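Nucleoside hydrolase, putative (Trypanosoma brucei, PDB 3FZ0) is a putative nucleoside hydrolase, a calcium-binding protein built round a mixed beta sheet and assembled from four chains. Local coordinates at residues Val306-His309 and Thr313-Ala316; Lys172-Ser175 and Ala179-Asn182; Cys318-Gly323 and Lys331-Asn336. The protein carries 2 engineered substitutions. All coordinates share one frame; numbering follows the deposited sequence.

How the interactions relate
Along the chain the contacts come one after the other: interaction 2, interaction 1, interaction 3. Interaction 2 closes the loop between strand 162-165, which belongs to the central sheet, and helix 181-185, which follows the loop. Interactions 1 and 3 lie at the two ends of strand 317-319: residues 313-316 lead into it after strand 296-306, and residues 318-323 run out of it toward helix 325-330. The centres of interactions 1 and 2 are about 11 Å apart, and the methyl of A179 packs on the G315 backbone; centre to centre, interaction 3 is about 16 Å from interaction 1 and about 21 Å from interaction 2. All three touch the second subunit, interactions 1 and 3 at the strand outermost in this chain's sheet.

Interaction 1: residues Val306-His309 and Thr313-Ala316; sequences VELH and TRGA
Two backbone bonds tie V306-H309 to T313-A316: E307 N gives to A316 O (3.0 Å) and G315 N gives to E307 O (3.0 Å, 167° at the hydrogen), while T313-A316 folds into a type II beta turn whose third position is G315. R314 supplies the main side-chain grip. Bent at chi3 (-104°), it comes side-on to the carbonyl of L308, with NE at 3.1 Å and NH2 at 3.3 Å from L308 O. That oxygen lies in the guanidinium plane, at its edge, so two N-H groups hold one acceptor and fix the rotation of the group; NH2 also makes a salt bridge with E188. E307 sets its CB 3.4 Å from T313 O, then bends away, and its OE2 takes the N-H of H309 at 2.7 Å through the anti lone pair. OE1 accepts from E312 N and T313 OG1 of the second subunit, OE2 from R311 N of that subunit; T313 OG1 is hydrogen-bonded to T313 OG1 of the same subunit. V306 CA makes a CA-H...O contact with A316 O (3.3 Å). The two segments make up most of the connection from strand 296-306 to the antiparallel strand 317-319, with V306, L308 and R314 resting on helix 187-195.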
loop_
_atom_site.group_PDB
_atom_site.type_symbol
_atom_site.label_atom_id
_atom_site.label_comp_id
_atom_site.label_asym_id
_atom_site.label_seq_id
_atom_site.Cartn_x
_atom_site.Cartn_y
_atom_site.Cartn_z
ATOM N N VAL B 306 5.133 8.434 9.620
ATOM C CA VAL B 306 5.073 8.687 8.170
ATOM C C VAL B 306 4.488 7.467 7.412
ATOM O O VAL B 306 4.887 6.328 7.650
ATOM C CB VAL B 306 6.482 9.021 7.632
ATOM C CG1 VAL B 306 6.419 9.407 6.147
ATOM C CG2 VAL B 306 7.136 10.147 8.478
ATOM N N GLU B 307 3.508 7.696 6.543
ATOM C CA GLU B 307 2.959 6.654 5.643
ATOM C C GLU B 307 4.021 6.155 4.666
ATOM O O GLU B 307 4.686 6.958 4.002
ATOM C CB GLU B 307 1.798 7.228 4.835
ATOM C CG GLU B 307 1.184 6.251 3.800
ATOM C CD GLU B 307 0.609 4.968 4.436
ATOM O OE1 GLU B 307 -0.270 5.056 5.307
ATOM O OE2 GLU B 307 1.021 3.856 4.066
ATOM N N LEU B 308 4.176 4.838 4.569
ATOM C CA LEU B 308 5.119 4.265 3.628
ATOM C C LEU B 308 4.472 3.642 2.395
ATOM O O LEU B 308 5.146 3.463 1.374
ATOM C CB LEU B 308 5.946 3.184 4.317
ATOM C CG LEU B 308 6.764 3.545 5.562
ATOM C CD1 LEU B 308 7.465 2.287 6.149
ATOM C CD2 LEU B 308 7.757 4.708 5.288
ATOM N N HIS B 309 3.193 3.279 2.486
ATOM C CA HIS B 309 2.592 2.388 1.497
ATOM C C HIS B 309 1.466 2.964 0.615
ATOM O O HIS B 309 0.978 2.290 -0.270
ATOM C CB HIS B 309 2.152 1.064 2.188
ATOM C CG HIS B 309 3.188 0.502 3.112
ATOM N ND1 HIS B 309 4.487 0.246 2.712
ATOM C CD2 HIS B 309 3.130 0.166 4.422
ATOM C CE1 HIS B 309 5.175 -0.235 3.727
ATOM N NE2 HIS B 309 4.379 -0.285 4.777
ATOM N N THR B 313 -0.514 8.931 -0.969
ATOM C CA THR B 313 -0.111 9.409 0.356
ATOM C C THR B 313 1.277 8.947 0.865
ATOM O O THR B 313 1.635 9.192 2.041
ATOM C CB THR B 313 -1.142 9.041 1.430
ATOM O OG1 THR B 313 -1.422 7.645 1.339
ATOM C CG2 THR B 313 -2.422 9.815 1.247
ATOM N N ARG B 314 2.074 8.306 0.007
ATOM C CA ARG B 314 3.430 7.927 0.432
ATOM C C ARG B 314 4.136 9.209 0.863
ATOM O O ARG B 314 4.072 10.185 0.153
ATOM C CB ARG B 314 4.186 7.176 -0.679
ATOM C CG ARG B 314 5.701 7.259 -0.575
ATOM C CD ARG B 314 6.443 6.217 -1.387
ATOM N NE ARG B 314 6.903 5.247 -0.445
ATOM C CZ ARG B 314 8.155 5.022 -0.043
ATOM N NH1 ARG B 314 9.214 5.650 -0.537
ATOM N NH2 ARG B 314 8.317 4.088 0.872
ATOM N N GLY B 315 4.749 9.195 2.049
ATOM C CA GLY B 315 5.433 10.373 2.604
ATOM C C GLY B 315 4.553 11.244 3.495
ATOM O O GLY B 315 5.049 12.142 4.146
ATOM N N ALA B 316 3.242 10.991 3.524
ATOM C CA ALA B 316 2.326 11.783 4.356
ATOM C C ALA B 316 2.708 11.686 5.812
ATOM O O ALA B 316 3.194 10.636 6.272
ATOM C CB ALA B 316 0.831 11.365 4.157
#

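Interaction 2: residues Lys172-Ser175 and Ala179-Asn182; sequences KGNS and AEFN. With BTB (2-[bis-(2-hydroxy-ethyl)-amino]-2-hydroxymethyl-propane-1,3-diol), chain H.
The N174 amide uses both ends: OD1 crosses to accept the N-H of F181 at 2.9 Å, the donor lying in the carbonyl plane, and ND2 gives to O1 of the bound BTB at 3.1 Å. The same O1 donates to E180 OE2 (2.7 Å), so the small molecule, probably a crystallisation additive, bridges the two segments. Beside it, F181 turns one ring face to BTB O6, which sits 3.3 Å above the plane and toward the rim. D18 holds BTB as well, and the F181 side chain is about 7 Å from the bound calcium, which places the contact beside the metal site of D14, D19, L134 and D283.

The N174 amide gets there because CG stands between the backbone N and the carbonyl carbon (chi1 58°), bringing OD1 to the N-H of F181, at the first turn of the helix. A backbone bond also joins the segments: S175 N gives to A179 O at 3.0 Å, and S175 CB packs 3.4 Å from that same oxygen. E180 is the N-cap of helix 181-185. Its chain bends at chi2 (-77°), and OE2 takes the N-H of N182 in an almost straight bond (2.9 Å, 175°), the N-H approaching from well out of the carboxylate plane. One carboxylate oxygen thus serves both the helix start and the ligand, while OE1 accepts from G167 and S183.

Farther out, S175 OG is hydrogen-bonded to H184, and N182 ND2 reaches M165 O at the end of strand 162-165. W208 of helix 208-212 packs on N174 and E180, N43 and T80 touch F181, and K172 extends to W321 of the second subunit in a cation-pi contact.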
loop_
_atom_site.group_PDB
_atom_site.type_symbol
_atom_site.label_atom_id
_atom_site.label_comp_id
_atom_site.label_asym_id
_atom_site.label_seq_id
_atom_site.Cartn_x
_atom_site.Cartn_y
_atom_site.Cartn_z
ATOM N N LYS B 172 -1.249 19.669 3.621
ATOM C CA LYS B 172 -0.996 20.457 2.436
ATOM C C LYS B 172 0.371 20.092 1.881
ATOM O O LYS B 172 1.332 20.797 2.148
ATOM C CB LYS B 172 -1.033 21.959 2.740
ATOM C CG LYS B 172 -2.389 22.455 3.190
ATOM C CD LYS B 172 -2.491 23.959 3.169
ATOM C CE LYS B 172 -3.539 24.431 4.170
ATOM N NZ LYS B 172 -4.903 24.445 3.579
ATOM N N GLY B 173 0.436 19.002 1.111
ATOM C CA GLY B 173 1.693 18.497 0.568
ATOM C C GLY B 173 2.203 19.384 -0.546
ATOM O O GLY B 173 1.404 19.916 -1.304
ATOM N N ASN B 174 3.522 19.564 -0.627
ATOM C CA ASN B 174 4.089 20.400 -1.686
ATOM C C ASN B 174 4.893 19.527 -2.661
ATOM O O ASN B 174 5.426 20.005 -3.650
ATOM C CB ASN B 174 4.923 21.564 -1.084
ATOM C CG ASN B 174 6.074 21.071 -0.180
ATOM O OD1 ASN B 174 6.530 19.942 -0.323
ATOM N ND2 ASN B 174 6.516 21.908 0.769
ATOM N N SER B 175 4.974 18.236 -2.358
ATOM C CA SER B 175 5.623 17.270 -3.235
ATOM C C SER B 175 4.622 16.363 -3.979
ATOM O O SER B 175 4.601 16.324 -5.205
ATOM C CB SER B 175 6.662 16.460 -2.464
ATOM O OG SER B 175 7.325 15.547 -3.323
ATOM N N ALA B 179 2.094 15.047 0.896
ATOM C CA ALA B 179 3.420 14.952 1.538
ATOM C C ALA B 179 4.322 16.118 1.189
ATOM O O ALA B 179 4.372 16.542 0.024
ATOM C CB ALA B 179 4.127 13.604 1.187
ATOM N N GLU B 180 5.041 16.600 2.214
ATOM C CA GLU B 180 6.087 17.604 2.076
ATOM C C GLU B 180 7.355 16.965 1.445
ATOM O O GLU B 180 7.679 15.790 1.696
ATOM C CB GLU B 180 6.353 18.205 3.475
ATOM C CG GLU B 180 7.472 19.260 3.623
ATOM C CD GLU B 180 8.844 18.651 3.617
ATOM O OE1 GLU B 180 9.031 17.572 4.204
ATOM O OE2 GLU B 180 9.743 19.232 3.004
ATOM N N PHE B 181 8.085 17.740 0.650
ATOM C CA PHE B 181 9.334 17.280 -0.006
ATOM C C PHE B 181 10.287 16.347 0.781
ATOM O O PHE B 181 10.577 15.247 0.325
ATOM C CB PHE B 181 10.125 18.476 -0.575
ATOM C CG PHE B 181 11.342 18.076 -1.371
ATOM C CD1 PHE B 181 11.209 17.575 -2.665
ATOM C CD2 PHE B 181 12.625 18.188 -0.817
ATOM C CE1 PHE B 181 12.338 17.180 -3.409
ATOM C CE2 PHE B 181 13.770 17.801 -1.555
ATOM C CZ PHE B 181 13.626 17.302 -2.858
ATOM N N ASN B 182 10.804 16.797 1.918
ATOM C CA ASN B 182 11.833 16.028 2.638
ATOM C C ASN B 182 11.257 14.686 3.095
ATOM O O ASN B 182 11.907 13.640 2.991
ATOM C CB ASN B 182 12.368 16.799 3.872
ATOM C CG ASN B 182 13.204 18.023 3.513
ATOM O OD1 ASN B 182 13.801 18.077 2.452
ATOM N ND2 ASN B 182 13.276 18.994 4.437
HETATM C C1 BTB H . 10.343 22.639 2.177
HETATM O O1 BTB H . 9.421 21.627 1.784
HETATM C C2 BTB H . 11.289 22.970 1.015
HETATM C C3 BTB H . 12.123 24.184 1.389
HETATM O O3 BTB H . 12.995 23.812 2.419
HETATM C C4 BTB H . 12.028 21.633 0.811
HETATM O O4 BTB H . 13.431 21.731 0.600
HETATM N N BTB H . 10.581 23.398 -0.210
HETATM C C5 BTB H . 11.217 23.235 -1.533
HETATM C C6 BTB H . 10.369 22.208 -2.297
HETATM O O6 BTB H . 11.184 21.093 -2.655
HETATM C C7 BTB H . 9.232 23.968 -0.060
HETATM C C8 BTB H . 8.731 24.471 -1.408
HETATM O O8 BTB H . 9.462 25.692 -1.600
#

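Interaction 3: residues Cys318-Gly323 and Lys331-Asn336; sequences CIDWYG and KGRWRN
A chain extended from CG to NE carries the R333 guanidinium to D320, which already points toward the other segment and, with CG anti to the backbone N (chi1 -161°), brings OD2 to R333 NH1. They meet in a salt bridge, with R333 NH1 2.8 Å from D320 OD2; its hydrogen bond is weak, bent to 146°. OD2 sits at the edge of the guanidinium and in its plane, but the carboxylate is turned almost at right angles to it (86°), so a single nitrogen reaches a single oxygen instead of two matched pairs. K331 lays its CD over the centre of one guanidinium face, 3.7 Å above the plane, and M177 of the second subunit lies against D320 and R333. R335 makes the lesser contact: NH2 comes obliquely within 3.6 Å of G323 O, while its NE is salt-bridged to E325 and NH1 is hydrogen-bonded to L301 O. The two segments flank helix 325-330, which ends in a Schellman motif with G332 as the C-prime residue, and M328 of that helix touches D320, R333 and R335. Strand 296-306 runs alongside, pairing with 318-320 through T305 and Y303 and packing against R333 and R335.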
loop_
_atom_site.group_PDB
_atom_site.type_symbol
_atom_site.label_atom_id
_atom_site.label_comp_id
_atom_site.label_asym_id
_atom_site.label_seq_id
_atom_site.Cartn_x
_atom_site.Cartn_y
_atom_site.Cartn_z
ATOM N N CYS B 318 1.245 11.412 9.339
ATOM C CA CYS B 318 0.097 10.970 10.116
ATOM C C CYS B 318 0.195 11.383 11.578
ATOM O O CYS B 318 1.148 11.046 12.256
ATOM C CB CYS B 318 -0.001 9.451 10.025
ATOM S SG CYS B 318 0.134 8.948 8.311
ATOM N N ILE B 319 -0.829 12.077 12.061
ATOM C CA ILE B 319 -0.843 12.681 13.379
ATOM C C ILE B 319 -2.081 12.215 14.163
ATOM O O ILE B 319 -3.189 12.270 13.658
ATOM C CB ILE B 319 -0.863 14.214 13.233
ATOM C CG1 ILE B 319 0.199 14.685 12.225
ATOM C CG2 ILE B 319 -0.725 14.912 14.613
ATOM C CD1 ILE B 319 0.488 16.167 12.309
ATOM N N ASP B 320 -1.885 11.729 15.392
ATOM C CA ASP B 320 -2.975 11.248 16.246
ATOM C C ASP B 320 -3.576 12.456 16.961
ATOM O O ASP B 320 -3.208 12.768 18.084
ATOM C CB ASP B 320 -2.379 10.252 17.258
ATOM C CG ASP B 320 -3.413 9.328 17.891
ATOM O OD1 ASP B 320 -4.629 9.577 17.770
ATOM O OD2 ASP B 320 -3.002 8.324 18.518
ATOM N N TRP B 321 -4.477 13.165 16.303
ATOM C CA TRP B 321 -5.069 14.374 16.870
ATOM C C TRP B 321 -5.966 14.178 18.131
ATOM O O TRP B 321 -6.068 15.110 18.949
ATOM C CB TRP B 321 -5.829 15.152 15.768
ATOM C CG TRP B 321 -4.918 15.767 14.720
ATOM C CD1 TRP B 321 -4.603 15.250 13.484
ATOM C CD2 TRP B 321 -4.195 16.995 14.834
ATOM N NE1 TRP B 321 -3.745 16.094 12.823
ATOM C CE2 TRP B 321 -3.469 17.169 13.626
ATOM C CE3 TRP B 321 -4.091 17.978 15.838
ATOM C CZ2 TRP B 321 -2.629 18.277 13.399
ATOM C CZ3 TRP B 321 -3.258 19.120 15.602
ATOM C CH2 TRP B 321 -2.544 19.248 14.392
ATOM N N TYR B 322 -6.606 13.006 18.287
ATOM C CA TYR B 322 -7.633 12.809 19.325
ATOM C C TYR B 322 -7.295 11.673 20.295
ATOM O O TYR B 322 -8.040 11.393 21.237
ATOM C CB TYR B 322 -9.004 12.510 18.669
ATOM C CG TYR B 322 -9.461 13.545 17.665
ATOM C CD1 TYR B 322 -9.538 13.254 16.280
ATOM C CD2 TYR B 322 -9.800 14.838 18.093
ATOM C CE1 TYR B 322 -9.964 14.234 15.360
ATOM C CE2 TYR B 322 -10.229 15.810 17.185
ATOM C CZ TYR B 322 -10.321 15.514 15.836
ATOM O OH TYR B 322 -10.737 16.540 15.012
ATOM N N GLY B 323 -6.156 11.023 20.049
ATOM C CA GLY B 323 -5.691 9.914 20.850
ATOM C C GLY B 323 -5.477 10.311 22.284
ATOM O O GLY B 323 -4.978 11.375 22.558
ATOM N N LYS B 331 -2.589 0.794 21.276
ATOM C CA LYS B 331 -2.027 0.647 19.929
ATOM C C LYS B 331 -0.494 0.649 19.864
ATOM O O LYS B 331 0.073 0.743 18.779
ATOM C CB LYS B 331 -2.610 1.693 18.986
ATOM C CG LYS B 331 -4.060 1.425 18.658
ATOM C CD LYS B 331 -4.602 2.323 17.558
ATOM C CE LYS B 331 -6.025 1.881 17.164
ATOM N NZ LYS B 331 -6.856 3.015 16.658
ATOM N N GLY B 332 0.190 0.541 21.004
ATOM C CA GLY B 332 1.639 0.678 20.997
ATOM C C GLY B 332 2.046 2.041 20.455
ATOM O O GLY B 332 3.120 2.198 19.860
ATOM N N ARG B 333 1.195 3.044 20.652
ATOM C CA ARG B 333 1.623 4.436 20.441
ATOM C C ARG B 333 2.074 5.073 21.747
ATOM O O ARG B 333 1.794 4.562 22.836
ATOM C CB ARG B 333 0.520 5.279 19.789
ATOM C CG ARG B 333 0.063 4.714 18.475
ATOM C CD ARG B 333 -1.046 5.525 17.898
ATOM N NE ARG B 333 -1.561 4.943 16.675
ATOM C CZ ARG B 333 -2.716 5.290 16.133
ATOM N NH1 ARG B 333 -3.458 6.235 16.709
ATOM N NH2 ARG B 333 -3.141 4.681 15.022
ATOM N N TRP B 334 2.792 6.181 21.614
ATOM C CA TRP B 334 3.231 7.024 22.731
ATOM C C TRP B 334 3.431 8.409 22.144
ATOM O O TRP B 334 3.447 8.549 20.920
ATOM C CB TRP B 334 4.500 6.471 23.380
ATOM C CG TRP B 334 5.771 6.766 22.653
ATOM C CD1 TRP B 334 6.684 7.714 22.983
ATOM C CD2 TRP B 334 6.288 6.100 21.481
ATOM N NE1 TRP B 334 7.732 7.694 22.098
ATOM C CE2 TRP B 334 7.521 6.717 21.166
ATOM C CE3 TRP B 334 5.835 5.033 20.676
ATOM C CZ2 TRP B 334 8.312 6.319 20.085
ATOM C CZ3 TRP B 334 6.639 4.625 19.589
ATOM C CH2 TRP B 334 7.860 5.276 19.311
ATOM N N ARG B 335 3.545 9.434 22.985
ATOM C CA ARG B 335 3.716 10.810 22.485
ATOM C C ARG B 335 5.167 11.059 22.078
ATOM O O ARG B 335 6.000 11.518 22.887
ATOM C CB ARG B 335 3.253 11.829 23.524
ATOM C CG ARG B 335 1.793 11.886 23.652
ATOM C CD ARG B 335 1.280 12.896 24.652
ATOM N NE ARG B 335 -0.080 12.497 25.044
ATOM C CZ ARG B 335 -1.185 12.745 24.338
ATOM N NH1 ARG B 335 -1.109 13.434 23.193
ATOM N NH2 ARG B 335 -2.375 12.316 24.786
ATOM N N ASN B 336 5.464 10.753 20.819
ATOM C CA ASN B 336 6.830 10.762 20.320
ATOM C C ASN B 336 7.229 11.998 19.565
ATOM O O ASN B 336 8.395 12.123 19.191
ATOM C CB ASN B 336 7.069 9.556 19.410
ATOM C CG ASN B 336 6.250 9.615 18.120
ATOM O OD1 ASN B 336 5.235 10.289 18.045
ATOM N ND2 ASN B 336 6.680 8.870 17.114
#